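PDB 6LKY: putative isocitrate dehydrogenase, NAD-dependent from Methylococcus capsulatus, which probably catalyses the NAD-dependent oxidative decarboxylation of isocitrate, with magnesium as the likely cofactor, and binds NAD in the crystal. Local coordinates for residues 3-13 against 58-69; 303-314 against 328-337. The protein carries 1 engineered substitution. All coordinates share one frame; numbering follows the deposited sequence.

Interaction 1: 3-13 against 58-69; sequences KITLIPGDGIG and IRANRICFKGPL. With NAD (nicotinamide-adenine-dinucleotide), chain C.
With chi1 near -62° in both residues, T5 OG1 and the N61 amide swing back beside their own backbone nitrogens, and N61 ND2 donates to T5 OG1 at 3.0 Å. The bond is bent, 134° at the hydrogen, and the hydroxyl lies out of the amide plane; S57 OG is a second hydrogen-bonding partner of OG1. The other end of the amide faces K3: N61 OD1 rests against K3 CD, and one water accepts from K3 NZ and donates to N61 OD1. The same T5 torsion turns CG2 onto I58 CG1, 3.6 Å away. Just past the helix, R62 takes positive phi, and strand 63-66 then runs parallel to strand 3-7. T5 N donates to I63 O, F65 N to T5 O at 2.8 Å, I7 N to F65 O, and G67 N to I7 O. T5, C64, I7 and K66 put their side chains on one face, where I7 CD1 reaches C64 SG at 3.7 Å. On the other, L6 and F65 point the same way, L6 CD1 meeting the ring edge at CD2; helices 13-26 and 278-290 cover that ring. Beyond the strands, D10 N donates to P68 O at 2.8 Å, and D10 OD2 takes N-H groups from T70 and M40. K66, bent at chi3 and chi4, brings NZ to G67 O, E260 and N81, while L69 N comes within 2.9 Å of NAD N7N. Strands 3-7 and 63-66 are neighbours in the large mixed sheet, and the following loops bring I12, P68 and L69 to the NAD pocket, consistent with an isocitrate/isopropylmalate dehydrogenase.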
loop_
_atom_site.group_PDB
_atom_site.type_symbol
_atom_site.label_atom_id
_atom_site.label_comp_id
_atom_site.label_asym_id
_atom_site.label_seq_id
_atom_site.Cartn_x
_atom_site.Cartn_y
_atom_site.Cartn_z
ATOM N N LYS A 3 -36.198 0.454 9.827
ATOM C CA LYS A 3 -35.824 -0.878 10.283
ATOM C C LYS A 3 -34.477 -1.264 9.668
ATOM O O LYS A 3 -34.357 -1.365 8.441
ATOM C CB LYS A 3 -36.894 -1.904 9.917
ATOM C CG LYS A 3 -36.615 -3.272 10.509
ATOM C CD LYS A 3 -37.770 -4.230 10.289
ATOM C CE LYS A 3 -37.506 -5.530 11.007
ATOM N NZ LYS A 3 -38.512 -6.563 10.652
ATOM N N ILE A 4 -33.487 -1.535 10.524
ATOM C CA ILE A 4 -32.090 -1.664 10.114
ATOM C C ILE A 4 -31.497 -2.936 10.706
ATOM O O ILE A 4 -31.568 -3.147 11.924
ATOM C CB ILE A 4 -31.273 -0.445 10.569
ATOM C CG1 ILE A 4 -31.711 0.799 9.796
ATOM C CG2 ILE A 4 -29.765 -0.726 10.458
ATOM C CD1 ILE A 4 -31.030 2.047 10.243
ATOM N N THR A 5 -30.886 -3.769 9.853
ATOM C CA THR A 5 -30.217 -4.967 10.356
ATOM C C THR A 5 -28.962 -4.564 11.119
ATOM O O THR A 5 -28.207 -3.702 10.666
ATOM C CB THR A 5 -29.867 -5.916 9.207
ATOM O OG1 THR A 5 -31.068 -6.346 8.556
ATOM C CG2 THR A 5 -29.100 -7.141 9.723
ATOM N N LEU A 6 -28.766 -5.150 12.302
ATOM C CA LEU A 6 -27.693 -4.761 13.212
ATOM C C LEU A 6 -26.834 -5.977 13.526
ATOM O O LEU A 6 -27.342 -6.985 14.033
ATOM C CB LEU A 6 -28.264 -4.166 14.502
ATOM C CG LEU A 6 -27.275 -3.730 15.585
ATOM C CD1 LEU A 6 -26.474 -2.534 15.092
ATOM C CD2 LEU A 6 -27.998 -3.392 16.899
ATOM N N ILE A 7 -25.542 -5.877 13.250
ATOM C CA ILE A 7 -24.608 -6.976 13.452
ATOM C C ILE A 7 -23.514 -6.510 14.405
ATOM O O ILE A 7 -22.623 -5.753 14.024
ATOM C CB ILE A 7 -24.010 -7.463 12.121
ATOM C CG1 ILE A 7 -25.124 -7.918 11.164
ATOM C CG2 ILE A 7 -22.971 -8.546 12.396
ATOM C CD1 ILE A 7 -24.633 -8.322 9.766
ATOM N N PRO A 8 -23.559 -6.943 15.665
ATOM C CA PRO A 8 -22.549 -6.474 16.635
ATOM C C PRO A 8 -21.124 -6.872 16.287
ATOM O O PRO A 8 -20.189 -6.119 16.583
ATOM C CB PRO A 8 -23.011 -7.125 17.948
ATOM C CG PRO A 8 -24.492 -7.392 17.724
ATOM C CD PRO A 8 -24.577 -7.797 16.296
ATOM N N GLY A 9 -20.927 -8.059 15.711
ATOM C CA GLY A 9 -19.610 -8.446 15.227
ATOM C C GLY A 9 -18.702 -9.065 16.278
ATOM O O GLY A 9 -19.150 -9.629 17.280
ATOM N N ASP A 10 -17.396 -8.933 16.040
ATOM C CA ASP A 10 -16.368 -9.688 16.742
ATOM C C ASP A 10 -15.412 -8.757 17.477
ATOM O O ASP A 10 -15.247 -7.587 17.117
ATOM C CB ASP A 10 -15.581 -10.568 15.756
ATOM C CG ASP A 10 -16.450 -11.636 15.119
ATOM O OD1 ASP A 10 -17.372 -12.129 15.807
ATOM O OD2 ASP A 10 -16.224 -11.974 13.933
ATOM N N GLY A 11 -14.749 -9.306 18.495
ATOM C CA GLY A 11 -13.713 -8.561 19.196
ATOM C C GLY A 11 -14.278 -7.290 19.809
ATOM O O GLY A 11 -15.210 -7.328 20.625
ATOM N N ILE A 12 -13.715 -6.143 19.419
ATOM C CA ILE A 12 -14.202 -4.856 19.911
ATOM C C ILE A 12 -15.547 -4.466 19.315
ATOM O O ILE A 12 -16.132 -3.459 19.738
ATOM C CB ILE A 12 -13.162 -3.744 19.652
ATOM C CG1 ILE A 12 -12.834 -3.655 18.160
ATOM C CG2 ILE A 12 -11.899 -3.991 20.495
ATOM C CD1 ILE A 12 -12.144 -2.364 17.768
ATOM N N GLY A 13 -16.049 -5.229 18.344
ATOM C CA GLY A 13 -17.288 -4.917 17.665
ATOM C C GLY A 13 -18.447 -4.550 18.584
ATOM O O GLY A 13 -18.990 -3.442 18.508
ATOM N N ILE A 58 -31.036 -8.739 5.924
ATOM C CA ILE A 58 -30.472 -7.607 5.194
ATOM C C ILE A 58 -31.211 -7.398 3.876
ATOM O O ILE A 58 -31.483 -6.262 3.476
ATOM C CB ILE A 58 -28.958 -7.773 4.961
ATOM C CG1 ILE A 58 -28.227 -7.943 6.291
ATOM C CG2 ILE A 58 -28.414 -6.547 4.214
ATOM C CD1 ILE A 58 -26.771 -8.349 6.157
ATOM N N ARG A 59 -31.561 -8.482 3.185
ATOM C CA ARG A 59 -32.269 -8.299 1.923
ATOM C C ARG A 59 -33.681 -7.785 2.131
ATOM O O ARG A 59 -34.234 -7.140 1.239
ATOM C CB ARG A 59 -32.269 -9.587 1.119
ATOM C CG ARG A 59 -30.888 -9.931 0.663
ATOM C CD ARG A 59 -30.889 -10.789 -0.562
ATOM N NE ARG A 59 -30.653 -12.179 -0.221
ATOM C CZ ARG A 59 -29.696 -12.905 -0.774
ATOM N NH1 ARG A 59 -28.905 -12.346 -1.677
ATOM N NH2 ARG A 59 -29.532 -14.173 -0.423
ATOM N N ALA A 60 -34.285 -8.067 3.286
ATOM C CA ALA A 60 -35.591 -7.490 3.590
ATOM C C ALA A 60 -35.470 -6.006 3.910
ATOM O O ALA A 60 -36.204 -5.183 3.357
ATOM C CB ALA A 60 -36.254 -8.244 4.751
ATOM N N ASN A 61 -34.545 -5.645 4.805
ATOM C CA ASN A 61 -34.458 -4.268 5.285
ATOM C C ASN A 61 -33.723 -3.330 4.334
ATOM O O ASN A 61 -34.008 -2.128 4.337
ATOM C CB ASN A 61 -33.785 -4.232 6.656
ATOM C CG ASN A 61 -34.563 -5.001 7.703
ATOM O OD1 ASN A 61 -35.767 -5.229 7.551
ATOM N ND2 ASN A 61 -33.885 -5.394 8.780
ATOM N N ARG A 62 -32.735 -3.832 3.587
ATOM C CA ARG A 62 -31.926 -3.113 2.599
ATOM C C ARG A 62 -30.869 -2.231 3.260
ATOM O O ARG A 62 -30.075 -1.622 2.539
ATOM C CB ARG A 62 -32.746 -2.228 1.637
ATOM C CG ARG A 62 -33.852 -2.928 0.839
ATOM C CD ARG A 62 -33.519 -4.369 0.423
ATOM N NE ARG A 62 -32.557 -4.496 -0.681
ATOM C CZ ARG A 62 -32.275 -5.644 -1.300
ATOM N NH1 ARG A 62 -32.891 -6.762 -0.946
ATOM N NH2 ARG A 62 -31.391 -5.679 -2.288
ATOM N N ILE A 63 -30.841 -2.120 4.588
ATOM C CA ILE A 63 -29.860 -1.309 5.302
ATOM C C ILE A 63 -29.283 -2.138 6.442
ATOM O O ILE A 63 -30.019 -2.821 7.164
ATOM C CB ILE A 63 -30.467 0.002 5.847
ATOM C CG1 ILE A 63 -31.233 0.744 4.750
ATOM C CG2 ILE A 63 -29.383 0.897 6.423
ATOM C CD1 ILE A 63 -30.333 1.320 3.667
ATOM N N CYS A 64 -27.964 -2.067 6.613
ATOM C CA CYS A 64 -27.274 -2.871 7.607
ATOM C C CYS A 64 -26.180 -2.044 8.264
ATOM O O CYS A 64 -25.477 -1.278 7.602
ATOM C CB CYS A 64 -26.695 -4.153 6.983
ATOM S SG CYS A 64 -25.846 -5.240 8.147
ATOM N N PHE A 65 -26.080 -2.181 9.579
ATOM C CA PHE A 65 -25.064 -1.552 10.414
ATOM C C PHE A 65 -24.235 -2.692 10.998
ATOM O O PHE A 65 -24.760 -3.508 11.763
ATOM C CB PHE A 65 -25.739 -0.720 11.499
ATOM C CG PHE A 65 -24.854 0.294 12.141
ATOM C CD1 PHE A 65 -24.059 1.132 11.377
ATOM C CD2 PHE A 65 -24.846 0.437 13.520
ATOM C CE1 PHE A 65 -23.256 2.084 11.990
ATOM C CE2 PHE A 65 -24.037 1.379 14.132
ATOM C CZ PHE A 65 -23.247 2.202 13.374
ATOM N N LYS A 66 -22.955 -2.770 10.627
ATOM C CA LYS A 66 -22.170 -3.985 10.832
ATOM C C LYS A 66 -20.873 -3.672 11.565
ATOM O O LYS A 66 -20.055 -2.885 11.083
ATOM C CB LYS A 66 -21.867 -4.678 9.496
ATOM C CG LYS A 66 -21.199 -6.044 9.659
ATOM C CD LYS A 66 -20.459 -6.501 8.386
ATOM C CE LYS A 66 -19.409 -5.500 7.938
ATOM N NZ LYS A 66 -18.201 -5.414 8.822
ATOM N N GLY A 67 -20.692 -4.271 12.737
ATOM C CA GLY A 67 -19.422 -4.214 13.422
ATOM C C GLY A 67 -18.383 -5.047 12.688
ATOM O O GLY A 67 -18.703 -5.777 11.746
ATOM N N PRO A 68 -17.120 -4.948 13.097
ATOM C CA PRO A 68 -16.057 -5.688 12.398
ATOM C C PRO A 68 -16.237 -7.188 12.547
ATOM O O PRO A 68 -16.637 -7.680 13.604
ATOM C CB PRO A 68 -14.779 -5.216 13.097
ATOM C CG PRO A 68 -15.254 -4.804 14.492
ATOM C CD PRO A 68 -16.594 -4.154 14.222
ATOM N N LEU A 69 -15.935 -7.918 11.475
ATOM C CA LEU A 69 -16.062 -9.368 11.468
ATOM C C LEU A 69 -14.686 -9.991 11.288
ATOM O O LEU A 69 -13.947 -9.615 10.373
ATOM C CB LEU A 69 -17.025 -9.820 10.369
ATOM C CG LEU A 69 -18.456 -9.314 10.587
ATOM C CD1 LEU A 69 -19.414 -9.822 9.505
ATOM C CD2 LEU A 69 -18.943 -9.734 11.967
HETATM P PA NAD C . -7.349 -4.519 13.059
HETATM O O1A NAD C . -8.332 -5.395 13.795
HETATM O O2A NAD C . -8.046 -3.376 12.387
HETATM O O5B NAD C . -6.213 -4.034 14.077
HETATM C C5B NAD C . -5.125 -3.268 13.569
HETATM C C4B NAD C . -4.589 -2.383 14.678
HETATM O O4B NAD C . -5.516 -1.289 14.828
HETATM C C3B NAD C . -4.542 -3.162 15.987
HETATM O O3B NAD C . -3.366 -2.844 16.717
HETATM C C2B NAD C . -5.782 -2.679 16.723
HETATM O O2B NAD C . -5.673 -2.724 18.155
HETATM C C1B NAD C . -6.004 -1.279 16.168
HETATM N N9A NAD C . -7.444 -1.088 16.262
HETATM C C8A NAD C . -8.273 -1.183 15.046
HETATM N N7A NAD C . -9.547 -0.704 15.616
HETATM C C5A NAD C . -9.162 0.535 16.281
HETATM C C6A NAD C . -10.077 0.839 17.454
HETATM N N6A NAD C . -11.379 1.291 16.937
HETATM N N1A NAD C . -9.453 1.924 18.227
HETATM C C2A NAD C . -8.148 1.573 18.823
HETATM N N3A NAD C . -7.642 0.299 18.307
HETATM C C4A NAD C . -7.806 0.208 16.858
HETATM O O3 NAD C . -6.612 -5.338 11.892
HETATM P PN NAD C . -5.979 -6.799 12.015
HETATM O O1N NAD C . -5.401 -7.101 13.361
HETATM O O2N NAD C . -4.940 -6.880 10.908
HETATM O O5D NAD C . -7.173 -7.836 11.724
HETATM C C5D NAD C . -7.967 -8.354 12.804
HETATM C C4D NAD C . -9.198 -9.049 12.236
HETATM O O4D NAD C . -10.156 -8.097 11.741
HETATM C C3D NAD C . -8.827 -9.974 11.075
HETATM O O3D NAD C . -9.489 -11.217 11.287
HETATM C C2D NAD C . -9.402 -9.262 9.864
HETATM O O2D NAD C . -9.836 -10.138 8.826
HETATM C C1D NAD C . -10.599 -8.518 10.438
HETATM N N1N NAD C . -10.988 -7.443 9.490
HETATM C C2N NAD C . -12.330 -6.922 9.709
HETATM C C3N NAD C . -12.620 -6.014 8.535
HETATM C C7N NAD C . -14.111 -5.727 8.335
HETATM O O7N NAD C . -14.348 -4.393 7.905
HETATM N N7N NAD C . -14.888 -6.087 9.518
HETATM C C4N NAD C . -11.736 -4.778 8.484
HETATM C C5N NAD C . -10.270 -5.111 8.681
HETATM C C6N NAD C . -9.923 -6.419 9.398
HETATM O O HOH W 1 -37.536 -7.385 8.309
#

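Interaction 2: 303-314 against 328-337; sequences AVREVIEDGRSV and QMAEAIVERV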
loop_
_atom_site.group_PDB
_atom_site.type_symbol
_atom_site.label_atom_id
_atom_site.label_comp_id
_atom_site.label_asym_id
_atom_site.label_seq_id
_atom_site.Cartn_x
_atom_site.Cartn_y
_atom_site.Cartn_z
ATOM N N ALA A 303 -20.557 16.602 16.855
ATOM C CA ALA A 303 -20.307 16.170 18.229
ATOM C C ALA A 303 -18.984 15.413 18.343
ATOM O O ALA A 303 -18.205 15.629 19.287
ATOM C CB ALA A 303 -21.474 15.315 18.721
ATOM N N VAL A 304 -18.723 14.498 17.399
ATOM C CA VAL A 304 -17.454 13.770 17.405
ATOM C C VAL A 304 -16.280 14.738 17.298
ATOM O O VAL A 304 -15.283 14.637 18.032
ATOM C CB VAL A 304 -17.416 12.737 16.265
ATOM C CG1 VAL A 304 -15.993 12.189 16.110
ATOM C CG2 VAL A 304 -18.422 11.627 16.508
ATOM N N ARG A 305 -16.365 15.670 16.349
ATOM C CA ARG A 305 -15.269 16.611 16.161
ATOM C C ARG A 305 -15.045 17.462 17.407
ATOM O O ARG A 305 -13.899 17.691 17.811
ATOM C CB ARG A 305 -15.543 17.470 14.931
ATOM C CG ARG A 305 -15.398 16.666 13.655
ATOM C CD ARG A 305 -15.781 17.432 12.412
ATOM N NE ARG A 305 -15.520 16.633 11.220
ATOM C CZ ARG A 305 -14.320 16.462 10.669
ATOM N NH1 ARG A 305 -13.250 17.071 11.169
ATOM N NH2 ARG A 305 -14.195 15.697 9.593
ATOM N N GLU A 306 -16.126 17.921 18.049
ATOM C CA GLU A 306 -15.981 18.710 19.268
ATOM C C GLU A 306 -15.295 17.902 20.364
ATOM O O GLU A 306 -14.401 18.411 21.054
ATOM C CB GLU A 306 -17.347 19.211 19.740
ATOM C CG GLU A 306 -17.883 20.405 18.939
ATOM C CD GLU A 306 -19.390 20.584 19.072
ATOM O OE1 GLU A 306 -20.022 19.811 19.827
ATOM O OE2 GLU A 306 -19.946 21.491 18.407
ATOM N N VAL A 307 -15.687 16.635 20.530
ATOM C CA VAL A 307 -15.088 15.834 21.596
ATOM C C VAL A 307 -13.609 15.577 21.319
ATOM O O VAL A 307 -12.779 15.615 22.235
ATOM C CB VAL A 307 -15.867 14.522 21.785
ATOM C CG1 VAL A 307 -15.098 13.576 22.711
ATOM C CG2 VAL A 307 -17.256 14.808 22.332
ATOM N N ILE A 308 -13.246 15.332 20.058
ATOM C CA ILE A 308 -11.844 15.042 19.758
ATOM C C ILE A 308 -10.999 16.307 19.872
ATOM O O ILE A 308 -9.874 16.276 20.389
ATOM C CB ILE A 308 -11.712 14.401 18.362
ATOM C CG1 ILE A 308 -12.291 12.979 18.362
ATOM C CG2 ILE A 308 -10.252 14.424 17.903
ATOM C CD1 ILE A 308 -12.461 12.378 16.978
ATOM N N GLU A 309 -11.533 17.439 19.406
ATOM C CA GLU A 309 -10.834 18.714 19.534
ATOM C C GLU A 309 -10.618 19.074 21.000
ATOM O O GLU A 309 -9.531 19.522 21.380
ATOM C CB GLU A 309 -11.627 19.807 18.809
ATOM C CG GLU A 309 -10.824 21.031 18.360
ATOM C CD GLU A 309 -10.577 22.042 19.477
ATOM O OE1 GLU A 309 -11.527 22.336 20.237
ATOM O OE2 GLU A 309 -9.437 22.555 19.584
ATOM N N ASP A 310 -11.635 18.863 21.845
ATOM C CA ASP A 310 -11.478 19.125 23.274
ATOM C C ASP A 310 -10.353 18.282 23.870
ATOM O O ASP A 310 -9.475 18.803 24.568
ATOM C CB ASP A 310 -12.793 18.854 24.006
ATOM C CG ASP A 310 -12.689 19.104 25.505
ATOM O OD1 ASP A 310 -12.206 18.211 26.235
ATOM O OD2 ASP A 310 -13.083 20.200 25.953
ATOM N N GLY A 311 -10.361 16.975 23.599
ATOM C CA GLY A 311 -9.254 16.116 23.966
ATOM C C GLY A 311 -9.243 15.586 25.384
ATOM O O GLY A 311 -8.259 14.955 25.780
ATOM N N ARG A 312 -10.296 15.796 26.167
ATOM C CA ARG A 312 -10.253 15.349 27.554
ATOM C C ARG A 312 -10.917 13.999 27.780
ATOM O O ARG A 312 -10.477 13.247 28.655
ATOM C CB ARG A 312 -10.896 16.394 28.471
ATOM C CG ARG A 312 -9.962 17.548 28.823
ATOM C CD ARG A 312 -10.671 18.594 29.664
ATOM N NE ARG A 312 -11.824 19.161 28.971
ATOM C CZ ARG A 312 -12.825 19.788 29.579
ATOM N NH1 ARG A 312 -12.822 19.922 30.899
ATOM N NH2 ARG A 312 -13.835 20.275 28.870
ATOM N N SER A 313 -11.958 13.673 27.024
ATOM C CA SER A 313 -12.546 12.341 27.091
ATOM C C SER A 313 -12.309 11.565 25.797
ATOM O O SER A 313 -13.268 11.238 25.091
ATOM C CB SER A 313 -14.047 12.437 27.381
ATOM O OG SER A 313 -14.296 13.165 28.571
ATOM N N VAL A 314 -11.051 11.281 25.454
ATOM C CA VAL A 314 -10.763 10.507 24.254
ATOM C C VAL A 314 -9.988 9.255 24.643
ATOM O O VAL A 314 -9.313 9.200 25.676
ATOM C CB VAL A 314 -10.003 11.316 23.177
ATOM C CG1 VAL A 314 -10.864 12.460 22.650
ATOM C CG2 VAL A 314 -8.673 11.823 23.703
ATOM N N GLN A 328 -16.788 6.162 28.328
ATOM C CA GLN A 328 -16.507 7.614 28.363
ATOM C C GLN A 328 -16.773 8.329 27.082
ATOM O O GLN A 328 -17.575 9.268 27.021
ATOM C CB GLN A 328 -15.038 7.968 28.626
ATOM C CG GLN A 328 -14.631 9.288 29.450
ATOM C CD GLN A 328 -14.404 9.386 30.916
ATOM O OE1 GLN A 328 -13.628 8.650 31.495
ATOM N NE2 GLN A 328 -14.863 10.529 31.455
ATOM N N MET A 329 -15.928 8.025 26.107
ATOM C CA MET A 329 -15.911 8.788 24.883
ATOM C C MET A 329 -17.282 8.773 24.245
ATOM O O MET A 329 -17.754 9.806 23.753
ATOM C CB MET A 329 -14.840 8.226 23.957
ATOM C CG MET A 329 -14.647 9.073 22.748
ATOM S SD MET A 329 -13.227 8.611 21.754
ATOM C CE MET A 329 -13.310 9.925 20.544
ATOM N N ALA A 330 -17.967 7.621 24.316
ATOM C CA ALA A 330 -19.328 7.552 23.798
ATOM C C ALA A 330 -20.256 8.511 24.563
ATOM O O ALA A 330 -21.085 9.193 23.957
ATOM C CB ALA A 330 -19.854 6.108 23.860
ATOM N N GLU A 331 -20.150 8.570 25.903
ATOM C CA GLU A 331 -21.025 9.463 26.673
ATOM C C GLU A 331 -20.738 10.911 26.361
ATOM O O GLU A 331 -21.676 11.689 26.191
ATOM C CB GLU A 331 -20.914 9.229 28.178
ATOM C CG GLU A 331 -22.171 8.627 28.817
ATOM C CD GLU A 331 -23.407 9.527 28.552
ATOM O OE1 GLU A 331 -24.417 8.993 28.018
ATOM O OE2 GLU A 331 -23.365 10.819 28.719
ATOM N N ALA A 332 -19.452 11.272 26.223
ATOM C CA ALA A 332 -19.086 12.631 25.807
ATOM C C ALA A 332 -19.715 12.992 24.466
ATOM O O ALA A 332 -20.288 14.085 24.295
ATOM C CB ALA A 332 -17.563 12.785 25.733
ATOM N N ILE A 333 -19.664 12.058 23.517
ATOM C CA ILE A 333 -20.251 12.333 22.218
ATOM C C ILE A 333 -21.766 12.450 22.331
ATOM O O ILE A 333 -22.369 13.287 21.662
ATOM C CB ILE A 333 -19.819 11.274 21.181
ATOM C CG1 ILE A 333 -18.309 11.344 20.943
ATOM C CG2 ILE A 333 -20.516 11.517 19.827
ATOM C CD1 ILE A 333 -17.734 10.110 20.260
ATOM N N VAL A 334 -22.409 11.602 23.143
ATOM C CA VAL A 334 -23.862 11.680 23.324
ATOM C C VAL A 334 -24.250 13.047 23.876
ATOM O O VAL A 334 -25.148 13.733 23.353
ATOM C CB VAL A 334 -24.338 10.538 24.246
ATOM C CG1 VAL A 334 -25.714 10.834 24.829
ATOM C CG2 VAL A 334 -24.344 9.193 23.502
ATOM N N GLU A 335 -23.513 13.496 24.890
ATOM C CA GLU A 335 -23.799 14.780 25.507
ATOM C C GLU A 335 -23.648 15.920 24.503
ATOM O O GLU A 335 -24.455 16.860 24.499
ATOM C CB GLU A 335 -22.870 14.982 26.706
ATOM C CG GLU A 335 -23.205 14.086 27.918
ATOM C CD GLU A 335 -22.072 13.985 28.933
ATOM O OE1 GLU A 335 -22.178 13.143 29.859
ATOM O OE2 GLU A 335 -21.081 14.738 28.801
ATOM N N ARG A 336 -22.613 15.854 23.639
ATOM C CA ARG A 336 -22.409 16.887 22.614
ATOM C C ARG A 336 -23.447 16.821 21.500
ATOM O O ARG A 336 -23.933 17.863 21.041
ATOM C CB ARG A 336 -21.015 16.766 22.008
ATOM C CG ARG A 336 -19.909 17.038 22.968
ATOM C CD ARG A 336 -19.479 18.483 22.908
ATOM N NE ARG A 336 -20.256 19.325 23.808
ATOM C CZ ARG A 336 -20.321 20.650 23.728
ATOM N NH1 ARG A 336 -19.659 21.297 22.777
ATOM N NH2 ARG A 336 -21.048 21.330 24.607
ATOM N N VAL A 337 -23.830 15.610 21.079
ATOM C CA VAL A 337 -24.880 15.463 20.076
ATOM C C VAL A 337 -26.085 16.204 20.567
ATOM O O VAL A 337 -26.927 16.689 19.796
ATOM C CB VAL A 337 -25.254 13.979 19.862
ATOM C CG1 VAL A 337 -26.642 13.845 19.188
ATOM C CG2 VAL A 337 -24.227 13.244 19.049
#
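Just ahead of S313, which packs on Q328 and A332, D310 OD1 accepts from R312 NE at 2.9 Å and from R312 N. NE donates to the syn lone pair of OD1 and the backbone N-H reaches it from the anti side, closing an Asx turn; R312 NH2 takes D310 OD2 at 3.0 Å, so the guanidinium grips the carboxylate side-on with two nitrogens. This turn, after G311 has left the helix at positive phi, leads to S313, whose CB sits against Q328 CG and A332 CB. M329 runs extended past S313 O and sets CE against both I308 CG1, 3.9 Å off, and V314 CG1. Further along, V307 packs in the middle of the contact: chi1 170° places CG2 beside its backbone N, where it touches R336 CG at 3.5 Å and also meets A332 and I333. I333 CG2 packs on V304 CG2, and both residues continue onto I281 of helix 278-290. At the far end A303 CB is pressed against V337, 3.5 Å from CG2, a tight carbon pair. The polar link across the helices is slight: R336, bent at chi2 and chi3, offers NH1 to E306 OE1 in a weak salt-bridge bond of 3.3 Å, with the carboxylate and guanidinium planes 52° apart. The helix axes come within 8.5 Å at 124° between their directions, and A330, I333 and V334 turn to helix 13-26. These are the last two helices of the chain, joined by a loop and packed on helices 13-26 and 278-290 beside the large mixed sheet.

Interaction 1 joins two parallel strands of the large mixed sheet, whereas interaction 2 pairs the last two helices of the chain. Their centres lie 24 Å apart and their nearest atoms about 11 Å, so they do not touch. Helices 13-26 and 278-290 bridge them: F65 packs on both, while V304, M329 and I333 also reach helix 278-290, and A330, I333 and V334 reach helix 13-26. Their relation to the cofactor differs. Residues I12, K66, P68 and L69 of interaction 1 line the NAD pocket directly; interaction 2 lies away from the annotated sites, with the M329 side chain about 8 Å from a bound NAD.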